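Pectinesterase (Aspergillus niger, PDB 5C1E) catalyses the hydrolysis of methyl esters in pectin, releasing methanol and leaving free galacturonosyl units, and is probably involved in the maceration of plant tissue. Local coordinates at residues Y60-D65 against D71-I76; G17-S20 against D24-D27; Y162-A167 against R221-L226; V229-S234 against K243-M248. All coordinates share one frame; numbering follows the deposited sequence.

Contact 1: residues Y60-D65 against D71-I76; sequences YGETTD and DNVVTI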
loop_
_atom_site.group_PDB
_atom_site.type_symbol
_atom_site.label_atom_id
_atom_site.label_comp_id
_atom_site.label_asym_id
_atom_site.label_seq_id
_atom_site.Cartn_x
_atom_site.Cartn_y
_atom_site.Cartn_z
ATOM N N TYR A 60 5.022 -9.113 12.675
ATOM C CA TYR A 60 5.166 -10.298 11.842
ATOM C C TYR A 60 3.926 -11.137 11.906
ATOM O O TYR A 60 3.448 -11.437 12.993
ATOM C CB TYR A 60 6.264 -11.203 12.375
ATOM C CG TYR A 60 7.653 -10.659 12.379
ATOM C CD1 TYR A 60 8.378 -10.558 11.205
ATOM C CD2 TYR A 60 8.272 -10.306 13.566
ATOM C CE1 TYR A 60 9.693 -10.104 11.210
ATOM C CE2 TYR A 60 9.578 -9.851 13.576
ATOM C CZ TYR A 60 10.285 -9.759 12.393
ATOM O OH TYR A 60 11.574 -9.290 12.411
ATOM N N GLY A 61 3.457 -11.591 10.752
ATOM C CA GLY A 61 2.369 -12.549 10.683
ATOM C C GLY A 61 2.857 -13.961 10.437
ATOM O O GLY A 61 3.861 -14.187 9.766
ATOM N N GLU A 62 2.127 -14.912 10.987
ATOM C CA GLU A 62 2.386 -16.328 10.769
ATOM C C GLU A 62 2.165 -16.687 9.312
ATOM O O GLU A 62 1.158 -16.287 8.721
ATOM C CB GLU A 62 1.456 -17.169 11.661
ATOM C CG GLU A 62 1.622 -18.660 11.467
ATOM C CD GLU A 62 0.718 -19.497 12.349
ATOM O OE1 GLU A 62 0.021 -18.959 13.202
ATOM O OE2 GLU A 62 0.707 -20.732 12.161
ATOM N N THR A 63 3.115 -17.417 8.726
ATOM C CA THR A 63 2.958 -17.926 7.363
ATOM C C THR A 63 3.931 -19.043 7.033
ATOM O O THR A 63 5.046 -19.046 7.520
ATOM C CB THR A 63 3.137 -16.795 6.310
ATOM O OG1 THR A 63 3.015 -17.340 4.993
ATOM C CG2 THR A 63 4.482 -16.103 6.445
ATOM N N THR A 64 3.496 -19.981 6.185
ATOM C CA THR A 64 4.360 -21.055 5.700
ATOM C C THR A 64 5.406 -20.558 4.694
ATOM O O THR A 64 6.397 -21.242 4.455
ATOM C CB THR A 64 3.536 -22.216 5.071
ATOM O OG1 THR A 64 4.344 -23.395 4.989
ATOM C CG2 THR A 64 3.021 -21.848 3.690
ATOM N N ASP A 65 5.191 -19.370 4.122
ATOM C CA ASP A 65 6.087 -18.800 3.103
ATOM C C ASP A 65 6.076 -17.273 3.218
ATOM O O ASP A 65 5.154 -16.589 2.747
ATOM C CB ASP A 65 5.646 -19.253 1.702
ATOM C CG ASP A 65 6.595 -18.794 0.598
ATOM O OD1 ASP A 65 7.537 -18.032 0.883
ATOM O OD2 ASP A 65 6.401 -19.231 -0.563
ATOM N N ASP A 71 -0.040 -16.952 1.264
ATOM C CA ASP A 71 -0.266 -17.892 2.370
ATOM C C ASP A 71 -0.554 -17.223 3.710
ATOM O O ASP A 71 -0.537 -17.895 4.759
ATOM C CB ASP A 71 0.944 -18.829 2.517
ATOM C CG ASP A 71 1.207 -19.642 1.259
ATOM O OD1 ASP A 71 0.242 -19.974 0.555
ATOM O OD2 ASP A 71 2.374 -19.931 0.956
ATOM N N ASN A 72 -0.842 -15.916 3.707
ATOM C CA ASN A 72 -1.091 -15.224 4.966
ATOM C C ASN A 72 -2.315 -15.852 5.651
ATOM O O ASN A 72 -3.306 -16.226 4.988
ATOM C CB ASN A 72 -1.335 -13.733 4.752
ATOM C CG ASN A 72 -0.116 -12.975 4.278
ATOM O OD1 ASN A 72 0.984 -13.495 4.228
ATOM N ND2 ASN A 72 -0.318 -11.709 3.954
ATOM N N VAL A 73 -2.235 -15.985 6.971
ATOM C CA VAL A 73 -3.333 -16.519 7.776
ATOM C C VAL A 73 -3.751 -15.539 8.874
ATOM O O VAL A 73 -4.571 -15.884 9.732
ATOM C CB VAL A 73 -2.983 -17.893 8.396
ATOM C CG1 VAL A 73 -3.038 -18.980 7.330
ATOM C CG2 VAL A 73 -1.615 -17.869 9.089
ATOM N N VAL A 74 -3.206 -14.324 8.838
ATOM C CA VAL A 74 -3.556 -13.268 9.784
ATOM C C VAL A 74 -4.281 -12.170 9.031
ATOM O O VAL A 74 -3.742 -11.602 8.080
ATOM C CB VAL A 74 -2.331 -12.684 10.494
ATOM C CG1 VAL A 74 -2.748 -11.565 11.441
ATOM C CG2 VAL A 74 -1.614 -13.774 11.264
ATOM N N THR A 75 -5.519 -11.904 9.434
ATOM C CA THR A 75 -6.295 -10.826 8.846
ATOM C C THR A 75 -6.712 -9.871 9.952
ATOM O O THR A 75 -7.242 -10.309 10.978
ATOM C CB THR A 75 -7.522 -11.381 8.096
ATOM O OG1 THR A 75 -7.072 -12.151 6.979
ATOM C CG2 THR A 75 -8.391 -10.251 7.562
ATOM N N ILE A 76 -6.443 -8.582 9.746
ATOM C CA ILE A 76 -6.970 -7.510 10.582
ATOM C C ILE A 76 -8.110 -6.850 9.823
ATOM O O ILE A 76 -7.919 -6.348 8.701
ATOM C CB ILE A 76 -5.901 -6.452 10.920
ATOM C CG1 ILE A 76 -4.640 -7.140 11.440
ATOM C CG2 ILE A 76 -6.442 -5.453 11.953
ATOM C CD1 ILE A 76 -3.503 -6.216 11.752
HETATM O O HOH W 1 -0.374 -14.189 8.100
HETATM O O HOH W 2 2.242 -15.731 3.010
#
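The Asp71 carboxylate turns its oxygen OD2 to two carbon groups: methyl CG2 of Thr64 and methylene CB of Asp65, each 3.4 Å from OD2. The contact belongs to the turn of the parallel beta-helix that leads from strand 57-61 to strand 74-78. Its two limbs run nearly antiparallel, 173° apart, but no direct hydrogen bond joins them. Asp65 OD2 comes to 4.4 Å from Asp71 OD2, so the two acids probably disfavour each other somewhat. Asp65 OD1 is hydrogen-bonded to Ser67 OG.

Thr63 builds an ST turn. With its hydroxyl anti to the backbone N (chi1 178°), OG1 accepts the N-H of Asp65 at 3.1 Å. A water lies 2.7 Å from Thr63 OG1 and is hydrogen-bonded to Asn72 OD1. ND2 of Asn72 is hydrogen-bonded to Asn107 OD1 in the next coil and to Gly132 O in the coil after it.

Val73 CG2 lies against the chain of Glu62, 4.1 Å from its CB. Val74 CG2 faces the backbone at Gly61 and Glu62. The Glu62 carboxylate turns elsewhere, to Ser42 N. A second water bridges the limbs: it donates to Glu62 O at 2.7 Å and accepts from Val73 N at 2.8 Å.

Contact 2: residues G17-S20 against D24-D27; sequences GTYS and DALD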
loop_
_atom_site.group_PDB
_atom_site.type_symbol
_atom_site.label_atom_id
_atom_site.label_comp_id
_atom_site.label_asym_id
_atom_site.label_seq_id
_atom_site.Cartn_x
_atom_site.Cartn_y
_atom_site.Cartn_z
ATOM N N GLY A 17 -1.182 -17.481 22.562
ATOM C CA GLY A 17 -0.094 -16.557 22.846
ATOM C C GLY A 17 -0.287 -15.768 24.139
ATOM O O GLY A 17 -1.260 -15.961 24.894
ATOM N N THR A 18 0.629 -14.843 24.376
ATOM C CA THR A 18 0.589 -14.013 25.561
ATOM C C THR A 18 -0.599 -13.046 25.570
ATOM O O THR A 18 -1.183 -12.771 26.640
ATOM C CB THR A 18 1.907 -13.254 25.703
ATOM O OG1 THR A 18 2.983 -14.202 25.720
ATOM C CG2 THR A 18 1.924 -12.422 26.986
ATOM N N TYR A 19 -0.938 -12.530 24.389
ATOM C CA TYR A 19 -2.045 -11.582 24.214
ATOM C C TYR A 19 -3.077 -12.149 23.241
ATOM O O TYR A 19 -2.714 -12.773 22.242
ATOM C CB TYR A 19 -1.517 -10.239 23.700
ATOM C CG TYR A 19 -0.319 -9.751 24.498
ATOM C CD1 TYR A 19 -0.502 -9.095 25.710
ATOM C CD2 TYR A 19 0.986 -10.008 24.078
ATOM C CE1 TYR A 19 0.570 -8.648 26.462
ATOM C CE2 TYR A 19 2.078 -9.589 24.832
ATOM C CZ TYR A 19 1.855 -8.889 26.026
ATOM O OH TYR A 19 2.902 -8.462 26.809
ATOM N N SER A 20 -4.353 -11.916 23.536
ATOM C CA SER A 20 -5.446 -12.418 22.702
ATOM C C SER A 20 -5.748 -11.492 21.525
ATOM O O SER A 20 -6.254 -11.947 20.491
ATOM C CB SER A 20 -6.715 -12.597 23.533
ATOM O OG SER A 20 -7.070 -11.392 24.171
ATOM N N ASP A 24 -3.848 -5.402 22.442
ATOM C CA ASP A 24 -3.271 -5.648 23.762
ATOM C C ASP A 24 -1.752 -5.713 23.688
ATOM O O ASP A 24 -1.081 -5.210 24.582
ATOM C CB ASP A 24 -3.830 -6.927 24.377
ATOM C CG ASP A 24 -5.276 -6.786 24.804
ATOM O OD1 ASP A 24 -5.797 -5.668 24.857
ATOM O OD2 ASP A 24 -5.888 -7.820 25.086
ATOM N N ALA A 25 -1.200 -6.323 22.628
ATOM C CA ALA A 25 0.266 -6.389 22.477
ATOM C C ALA A 25 0.881 -5.008 22.204
ATOM O O ALA A 25 1.922 -4.659 22.768
ATOM C CB ALA A 25 0.671 -7.360 21.379
ATOM N N LEU A 26 0.244 -4.240 21.323
ATOM C CA LEU A 26 0.648 -2.854 21.073
ATOM C C LEU A 26 0.646 -2.039 22.382
ATOM O O LEU A 26 1.605 -1.323 22.666
ATOM C CB LEU A 26 -0.279 -2.194 20.039
ATOM C CG LEU A 26 -0.193 -2.733 18.607
ATOM C CD1 LEU A 26 -1.291 -2.134 17.735
ATOM C CD2 LEU A 26 1.179 -2.449 18.013
ATOM N N ASP A 27 -0.430 -2.160 23.164
ATOM C CA ASP A 27 -0.514 -1.512 24.492
ATOM C C ASP A 27 0.642 -1.943 25.389
ATOM O O ASP A 27 1.230 -1.115 26.097
ATOM C CB ASP A 27 -1.853 -1.823 25.204
ATOM C CG ASP A 27 -3.067 -1.137 24.551
ATOM O OD1 ASP A 27 -2.898 -0.233 23.722
ATOM O OD2 ASP A 27 -4.209 -1.513 24.875
HETATM O O HOH W 3 -4.562 -10.044 25.837
#
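The loop that enters helix 22-29 folds back on that helix through Tyr19, which packs on Asp24 and Ala25. The helix follows strand 11-13 after this loop and packs over the N-terminal end of the parallel beta-helix, probably as its cap. It lies against the early strands: Ala25 touches Val13 and Ile38, and Leu26 touches Ile38, Leu49 and Ile51.

Ala25 lies over one face of the Tyr19 ring. Its CA stands 4.1 Å from the ring centroid and only 16° off the ring normal, a CH-pi contact displaced toward the rim. The methyl CB of Ala25 approaches ring atom CD2 of Tyr19 at 3.8 Å. Thr18 CG2 lies over the opposite face, 3.5 Å above the plane, so the ring is held between its own neighbour in the loop and the helix. The first torsion of Tyr19 (chi1 -48°) sets CG opposite the carbonyl carbon and turns one ring face to Ala25. Closer to the backbone, Tyr19 CB meets Asp24 CB at 4.1 Å.

The polar link is indirect. One water accepts from Ser20 N at 3.0 Å and donates to Asp24 OD2 at 2.7 Å. Asp24 N is hydrogen-bonded to Thr21 OG1 in the linking residues. Direct contact across the loop is thus mainly apolar, while the Asp24 carboxylate is tied to the loop backbone through water.

Contact 3: residues Y162-A167 against R221-L226; sequences YIFGDA and RPWRVL. With SO4 (sulfate ion), chain D; SO4 (sulfate ion), chain F; ACT (acetate ion), chain M.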
loop_
_atom_site.group_PDB
_atom_site.type_symbol
_atom_site.label_atom_id
_atom_site.label_comp_id
_atom_site.label_asym_id
_atom_site.label_seq_id
_atom_site.Cartn_x
_atom_site.Cartn_y
_atom_site.Cartn_z
ATOM N N TYR A 162 -7.450 3.824 -5.105
ATOM C CA TYR A 162 -7.103 2.887 -4.040
ATOM C C TYR A 162 -5.643 2.886 -3.574
ATOM O O TYR A 162 -5.334 2.244 -2.580
ATOM C CB TYR A 162 -7.653 1.486 -4.313
ATOM C CG TYR A 162 -7.173 0.696 -5.514
ATOM C CD1 TYR A 162 -7.770 0.843 -6.761
ATOM C CD2 TYR A 162 -6.195 -0.270 -5.373
ATOM C CE1 TYR A 162 -7.385 0.084 -7.836
ATOM C CE2 TYR A 162 -5.798 -1.048 -6.445
ATOM C CZ TYR A 162 -6.395 -0.884 -7.665
ATOM O OH TYR A 162 -6.003 -1.671 -8.719
ATOM N N ILE A 163 -4.784 3.644 -4.263
ATOM C CA ILE A 163 -3.450 4.015 -3.757
ATOM C C ILE A 163 -3.413 5.529 -3.886
ATOM O O ILE A 163 -3.453 6.048 -4.991
ATOM C CB ILE A 163 -2.316 3.371 -4.567
ATOM C CG1 ILE A 163 -2.440 1.848 -4.525
ATOM C CG2 ILE A 163 -0.951 3.823 -4.041
ATOM C CD1 ILE A 163 -1.533 1.118 -5.504
ATOM N N PHE A 164 -3.449 6.228 -2.763
ATOM C CA PHE A 164 -3.680 7.671 -2.783
ATOM C C PHE A 164 -2.972 8.376 -1.635
ATOM O O PHE A 164 -2.730 7.780 -0.592
ATOM C CB PHE A 164 -5.211 7.984 -2.805
ATOM C CG PHE A 164 -5.891 7.828 -1.469
ATOM C CD1 PHE A 164 -6.095 6.561 -0.924
ATOM C CD2 PHE A 164 -6.321 8.931 -0.761
ATOM C CE1 PHE A 164 -6.689 6.417 0.313
ATOM C CE2 PHE A 164 -6.913 8.791 0.480
ATOM C CZ PHE A 164 -7.104 7.542 1.016
ATOM N N GLY A 165 -2.662 9.659 -1.849
ATOM C CA GLY A 165 -1.951 10.478 -0.859
ATOM C C GLY A 165 -0.662 11.025 -1.418
ATOM O O GLY A 165 -0.419 10.955 -2.641
ATOM N N ASP A 166 0.168 11.556 -0.520
ATOM C CA ASP A 166 1.393 12.283 -0.877
ATOM C C ASP A 166 2.683 11.655 -0.326
ATOM O O ASP A 166 3.725 12.334 -0.189
ATOM C CB ASP A 166 1.304 13.737 -0.423
ATOM C CG ASP A 166 2.428 14.590 -0.971
ATOM O OD1 ASP A 166 2.820 14.429 -2.134
ATOM O OD2 ASP A 166 2.939 15.414 -0.203
ATOM N N ALA A 167 2.624 10.370 -0.020
ATOM C CA ALA A 167 3.821 9.611 0.304
ATOM C C ALA A 167 4.750 9.604 -0.886
ATOM O O ALA A 167 4.295 9.718 -2.034
ATOM C CB ALA A 167 3.457 8.183 0.675
ATOM N N ARG A 221 -5.342 9.256 -11.573
ATOM C CA ARG A 221 -5.845 10.601 -11.782
ATOM C C ARG A 221 -5.275 11.512 -10.691
ATOM O O ARG A 221 -4.865 11.028 -9.625
ATOM C CB ARG A 221 -7.370 10.605 -11.829
ATOM C CG ARG A 221 -8.031 10.127 -10.543
ATOM C CD ARG A 221 -9.540 10.101 -10.704
ATOM N NE ARG A 221 -10.201 9.903 -9.422
ATOM C CZ ARG A 221 -11.425 10.343 -9.131
ATOM N NH1 ARG A 221 -12.123 11.012 -10.033
ATOM N NH2 ARG A 221 -11.944 10.129 -7.934
ATOM N N PRO A 222 -5.220 12.824 -10.949
ATOM C CA PRO A 222 -4.508 13.706 -10.012
ATOM C C PRO A 222 -5.393 14.244 -8.893
ATOM O O PRO A 222 -6.253 15.106 -9.130
ATOM C CB PRO A 222 -4.004 14.836 -10.904
ATOM C CG PRO A 222 -4.932 14.867 -12.062
ATOM C CD PRO A 222 -5.505 13.486 -12.239
ATOM N N TRP A 223 -5.167 13.767 -7.677
ATOM C CA TRP A 223 -5.931 14.256 -6.545
ATOM C C TRP A 223 -5.567 15.724 -6.291
ATOM O O TRP A 223 -6.415 16.515 -5.917
ATOM C CB TRP A 223 -5.711 13.358 -5.332
ATOM C CG TRP A 223 -6.571 13.667 -4.152
ATOM C CD1 TRP A 223 -7.754 14.339 -4.147
ATOM C CD2 TRP A 223 -6.340 13.249 -2.795
ATOM N NE1 TRP A 223 -8.247 14.412 -2.873
ATOM C CE2 TRP A 223 -7.399 13.747 -2.023
ATOM C CE3 TRP A 223 -5.336 12.511 -2.166
ATOM C CZ2 TRP A 223 -7.485 13.535 -0.646
ATOM C CZ3 TRP A 223 -5.407 12.311 -0.788
ATOM C CH2 TRP A 223 -6.468 12.822 -0.048
ATOM N N ARG A 224 -4.301 16.080 -6.514
ATOM C CA ARG A 224 -3.858 17.475 -6.525
ATOM C C ARG A 224 -3.043 17.697 -7.797
ATOM O O ARG A 224 -2.744 16.733 -8.516
ATOM C CB ARG A 224 -3.032 17.803 -5.284
ATOM C CG ARG A 224 -3.795 17.638 -3.970
ATOM C CD ARG A 224 -4.684 18.833 -3.703
ATOM N NE ARG A 224 -5.371 18.729 -2.415
ATOM C CZ ARG A 224 -6.517 18.080 -2.221
ATOM N NH1 ARG A 224 -7.059 18.041 -1.007
ATOM N NH2 ARG A 224 -7.132 17.454 -3.217
ATOM N N VAL A 225 -2.665 18.944 -8.057
ATOM C CA VAL A 225 -2.277 19.348 -9.412
ATOM C C VAL A 225 -0.900 18.849 -9.876
ATOM O O VAL A 225 -0.604 18.884 -11.077
ATOM C CB VAL A 225 -2.361 20.876 -9.608
ATOM C CG1 VAL A 225 -3.797 21.363 -9.478
ATOM C CG2 VAL A 225 -1.461 21.621 -8.628
ATOM N N LEU A 226 -0.057 18.401 -8.960
ATOM C CA LEU A 226 1.295 17.988 -9.346
ATOM C C LEU A 226 1.580 16.505 -9.064
ATOM O O LEU A 226 2.727 16.096 -8.869
ATOM C CB LEU A 226 2.342 18.937 -8.739
ATOM C CG LEU A 226 2.477 20.254 -9.512
ATOM C CD1 LEU A 226 3.215 21.316 -8.711
ATOM C CD2 LEU A 226 3.190 20.056 -10.834
HETATM S S SO4 D . -10.619 16.762 -1.590
HETATM O O1 SO4 D . -10.918 15.339 -1.853
HETATM O O2 SO4 D . -11.867 17.448 -1.196
HETATM O O3 SO4 D . -9.647 16.844 -0.491
HETATM O O4 SO4 D . -10.091 17.374 -2.828
HETATM S S SO4 F . -4.984 21.199 0.475
HETATM O O1 SO4 F . -4.789 19.741 0.647
HETATM O O2 SO4 F . -6.234 21.620 1.153
HETATM O O3 SO4 F . -3.827 21.914 1.065
HETATM O O4 SO4 F . -5.049 21.515 -0.978
HETATM C C ACT M . -13.701 14.163 -8.852
HETATM O O ACT M . -14.173 13.030 -9.115
HETATM O OXT ACT M . -13.373 14.983 -9.745
HETATM C CH3 ACT M . -13.520 14.552 -7.413
#
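Arg224 NH1 reaches two sulfate ions at once, beside Trp223, the residue that crosses to Phe164 and Gly165. NH1 donates to O3 of the chain D sulfate at 2.9 Å and 172°, and to O1 of the chain F sulfate at 3.3 Å. NE of Arg224 also donates to that O1. Trp223 NE1 gives the chain D sulfate a further bond, to O1 at 3.0 Å, in the plane of the indole. Both sulfates probably come from the crystallisation liquor.

The guanidinium of Arg224 is also tied back, with NH2 donating to Trp223 O at 2.9 Å from well above the carbonyl plane. Its CZ sits over one face of the indole, offset toward the rim.

With CG anti to the backbone N (chi1 -173°), the Trp223 indole reaches over to Phe164. At its far end, CZ3 of Trp223 meets CD2 of Phe164 at 3.5 Å. The ring planes are inclined at 55°, and Trp223 comes to the edge of the Phe164 ring. Gly165 CA touches the indole edge, 3.9 Å from Trp223 CZ3.

Asp161, the predicted active-site residue, has its side chain about 5 Å from that of Phe164 and is salt-bridged to Arg221 NE. A glycerol, probably from the crystallisation liquor, also lies beside Trp223. The contact is consistent with a wall of the substrate cleft of a pectin methylesterase. Phe164 sits on strand 163-165, between strands 142-146 and 182-187, and stacks on Tyr143. Trp223 comes from the loop joining strands 217-220 and 228-232 and touches Tyr143 and Ser188.

Contact 4: residues V229-S234 against K243-M248; sequences VIYQNS and KGWTTM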
loop_
_atom_site.group_PDB
_atom_site.type_symbol
_atom_site.label_atom_id
_atom_site.label_comp_id
_atom_site.label_asym_id
_atom_site.label_seq_id
_atom_site.Cartn_x
_atom_site.Cartn_y
_atom_site.Cartn_z
ATOM N N VAL A 229 3.526 10.037 -10.861
ATOM C CA VAL A 229 3.453 8.579 -10.817
ATOM C C VAL A 229 4.138 7.991 -12.044
ATOM O O VAL A 229 3.916 8.475 -13.159
ATOM C CB VAL A 229 1.996 8.116 -10.825
ATOM C CG1 VAL A 229 1.910 6.599 -10.742
ATOM C CG2 VAL A 229 1.204 8.765 -9.677
ATOM N N ILE A 230 4.959 6.961 -11.820
ATOM C CA ILE A 230 5.563 6.174 -12.906
ATOM C C ILE A 230 5.239 4.692 -12.747
ATOM O O ILE A 230 5.390 4.130 -11.651
ATOM C CB ILE A 230 7.097 6.403 -13.045
ATOM C CG1 ILE A 230 7.647 5.568 -14.212
ATOM C CG2 ILE A 230 7.848 6.090 -11.765
ATOM C CD1 ILE A 230 9.008 6.026 -14.678
ATOM N N TYR A 231 4.774 4.067 -13.832
ATOM C CA TYR A 231 4.652 2.620 -13.904
ATOM C C TYR A 231 5.774 2.136 -14.818
ATOM O O TYR A 231 5.844 2.534 -15.985
ATOM C CB TYR A 231 3.313 2.191 -14.504
ATOM C CG TYR A 231 2.082 2.320 -13.612
ATOM C CD1 TYR A 231 1.504 3.565 -13.374
ATOM C CD2 TYR A 231 1.433 1.200 -13.113
ATOM C CE1 TYR A 231 0.354 3.690 -12.594
ATOM C CE2 TYR A 231 0.281 1.311 -12.337
ATOM C CZ TYR A 231 -0.249 2.561 -12.067
ATOM O OH TYR A 231 -1.406 2.698 -11.308
ATOM N N GLN A 232 6.663 1.314 -14.275
ATOM C CA GLN A 232 7.855 0.882 -15.003
ATOM C C GLN A 232 8.105 -0.613 -14.849
ATOM O O GLN A 232 7.846 -1.204 -13.784
ATOM C CB GLN A 232 9.085 1.678 -14.532
ATOM C CG GLN A 232 9.329 1.641 -13.044
ATOM C CD GLN A 232 10.501 2.512 -12.610
ATOM O OE1 GLN A 232 10.711 3.588 -13.142
ATOM N NE2 GLN A 232 11.222 2.073 -11.606
ATOM N N ASN A 233 8.626 -1.229 -15.909
ATOM C CA ASN A 233 8.992 -2.640 -15.861
ATOM C C ASN A 233 7.859 -3.545 -15.359
ATOM O O ASN A 233 8.122 -4.567 -14.718
ATOM C CB ASN A 233 10.222 -2.834 -14.969
ATOM C CG ASN A 233 11.390 -1.964 -15.375
ATOM O OD1 ASN A 233 11.754 -1.914 -16.542
ATOM N ND2 ASN A 233 12.006 -1.290 -14.397
ATOM N N SER A 234 6.611 -3.168 -15.651
ATOM C CA SER A 234 5.452 -3.831 -15.089
ATOM C C SER A 234 4.561 -4.445 -16.145
ATOM O O SER A 234 4.627 -4.083 -17.331
ATOM C CB SER A 234 4.613 -2.843 -14.269
ATOM O OG SER A 234 5.310 -2.394 -13.138
ATOM N N LYS A 243 -6.437 5.479 -22.965
ATOM C CA LYS A 243 -5.967 6.811 -22.543
ATOM C C LYS A 243 -4.983 6.759 -21.357
ATOM O O LYS A 243 -4.230 7.713 -21.127
ATOM C CB LYS A 243 -7.147 7.732 -22.252
ATOM C CG LYS A 243 -8.077 7.924 -23.445
ATOM C CD LYS A 243 -9.169 8.955 -23.203
ATOM C CE LYS A 243 -10.074 8.637 -22.011
ATOM N NZ LYS A 243 -10.902 7.412 -22.182
ATOM N N GLY A 244 -5.023 5.667 -20.593
ATOM C CA GLY A 244 -4.088 5.415 -19.503
ATOM C C GLY A 244 -4.427 6.166 -18.226
ATOM O O GLY A 244 -4.532 5.571 -17.147
ATOM N N TRP A 245 -4.565 7.478 -18.339
ATOM C CA TRP A 245 -4.803 8.330 -17.192
ATOM C C TRP A 245 -6.088 9.134 -17.375
ATOM O O TRP A 245 -6.528 9.361 -18.511
ATOM C CB TRP A 245 -3.622 9.261 -16.995
ATOM C CG TRP A 245 -2.287 8.570 -16.996
ATOM C CD1 TRP A 245 -1.527 8.258 -18.086
ATOM C CD2 TRP A 245 -1.557 8.100 -15.854
ATOM N NE1 TRP A 245 -0.369 7.623 -17.691
ATOM C CE2 TRP A 245 -0.372 7.503 -16.330
ATOM C CE3 TRP A 245 -1.792 8.119 -14.484
ATOM C CZ2 TRP A 245 0.589 6.977 -15.478
ATOM C CZ3 TRP A 245 -0.860 7.574 -13.641
ATOM C CH2 TRP A 245 0.326 7.019 -14.133
ATOM N N THR A 246 -6.698 9.557 -16.269
ATOM C CA THR A 246 -7.913 10.369 -16.343
ATOM C C THR A 246 -7.794 11.608 -15.435
ATOM O O THR A 246 -6.747 11.861 -14.821
ATOM C CB THR A 246 -9.183 9.524 -16.066
ATOM O OG1 THR A 246 -10.362 10.260 -16.427
ATOM C CG2 THR A 246 -9.273 9.089 -14.610
ATOM N N THR A 247 -8.871 12.378 -15.363
ATOM C CA THR A 247 -8.842 13.691 -14.720
ATOM C C THR A 247 -9.460 13.686 -13.329
ATOM O O THR A 247 -10.248 12.781 -12.969
ATOM C CB THR A 247 -9.641 14.673 -15.558
ATOM O OG1 THR A 247 -10.981 14.169 -15.649
ATOM C CG2 THR A 247 -9.030 14.810 -16.952
ATOM N N MET A 248 -9.089 14.691 -12.539
ATOM C CA MET A 248 -9.675 14.905 -11.219
ATOM C C MET A 248 -9.492 16.379 -10.824
ATOM O O MET A 248 -10.404 17.157 -11.031
ATOM C CB MET A 248 -9.105 13.947 -10.159
ATOM C CG MET A 248 -9.875 13.976 -8.840
ATOM S SD MET A 248 -9.226 12.797 -7.626
ATOM C CE MET A 248 -10.504 12.838 -6.378
#
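The backbones of Val229 and Trp245 stay well apart, with their CA atoms 10.4 Å from each other, so the indole of Trp245 spans the gap. Its atom CH2 does most of the touching. It meets Val229 CG1 at 3.8 Å and Tyr231 CE1 at 3.7 Å. Val229 CG1 lies at the indole edge, in its plane. Trp245 CH2 in turn comes to the edge of the Tyr231 ring. The two aromatic planes are inclined at 68°, with the six-membered rings 5.7 Å apart between centroids. Trp245 CG stands opposite its carbonyl carbon (chi1 -50°), which swings the indole across to the strand.

Val229 and Tyr231 are alternate residues of strand 228-232, one of the parallel strands of the beta-helix, and both point to Trp245, while Ile230 points away. Lys243 to Trp245 form a gamma turn centred on Gly244, closed by a weak bond from Trp245 N to Lys243 O. The indole also stacks on Tyr256 of strand 255-259 and touches Thr185 of strand 182-187. The polar ends of both aromatics have partners inside the protein. Trp245 NE1 donates to Glu274 OE2, and Tyr231 OH is hydrogen-bonded to Leu219 O.

Overall arrangement
Along the chain the order is contact 2, contact 1, contact 3, contact 4, each closing before the next opens. Contacts 1 and 2 lie toward the N-terminal end of the beta-helix, centres about 17 Å apart. Contacts 3 and 4 lie on the other side of the chain's centre. Contacts 2 and 4 are the most distant pair, about 42 Å between centres. Contacts 1 and 4 share one long parallel sheet, through strands 57-61 and 228-232. Contacts 3 and 4 touch: Arg221 and Pro222 pack on Thr246 and Met248. The 243-248 loop thus backs the segment that carries Arg221, the salt-bridge partner of the predicted active-site residue Asp161.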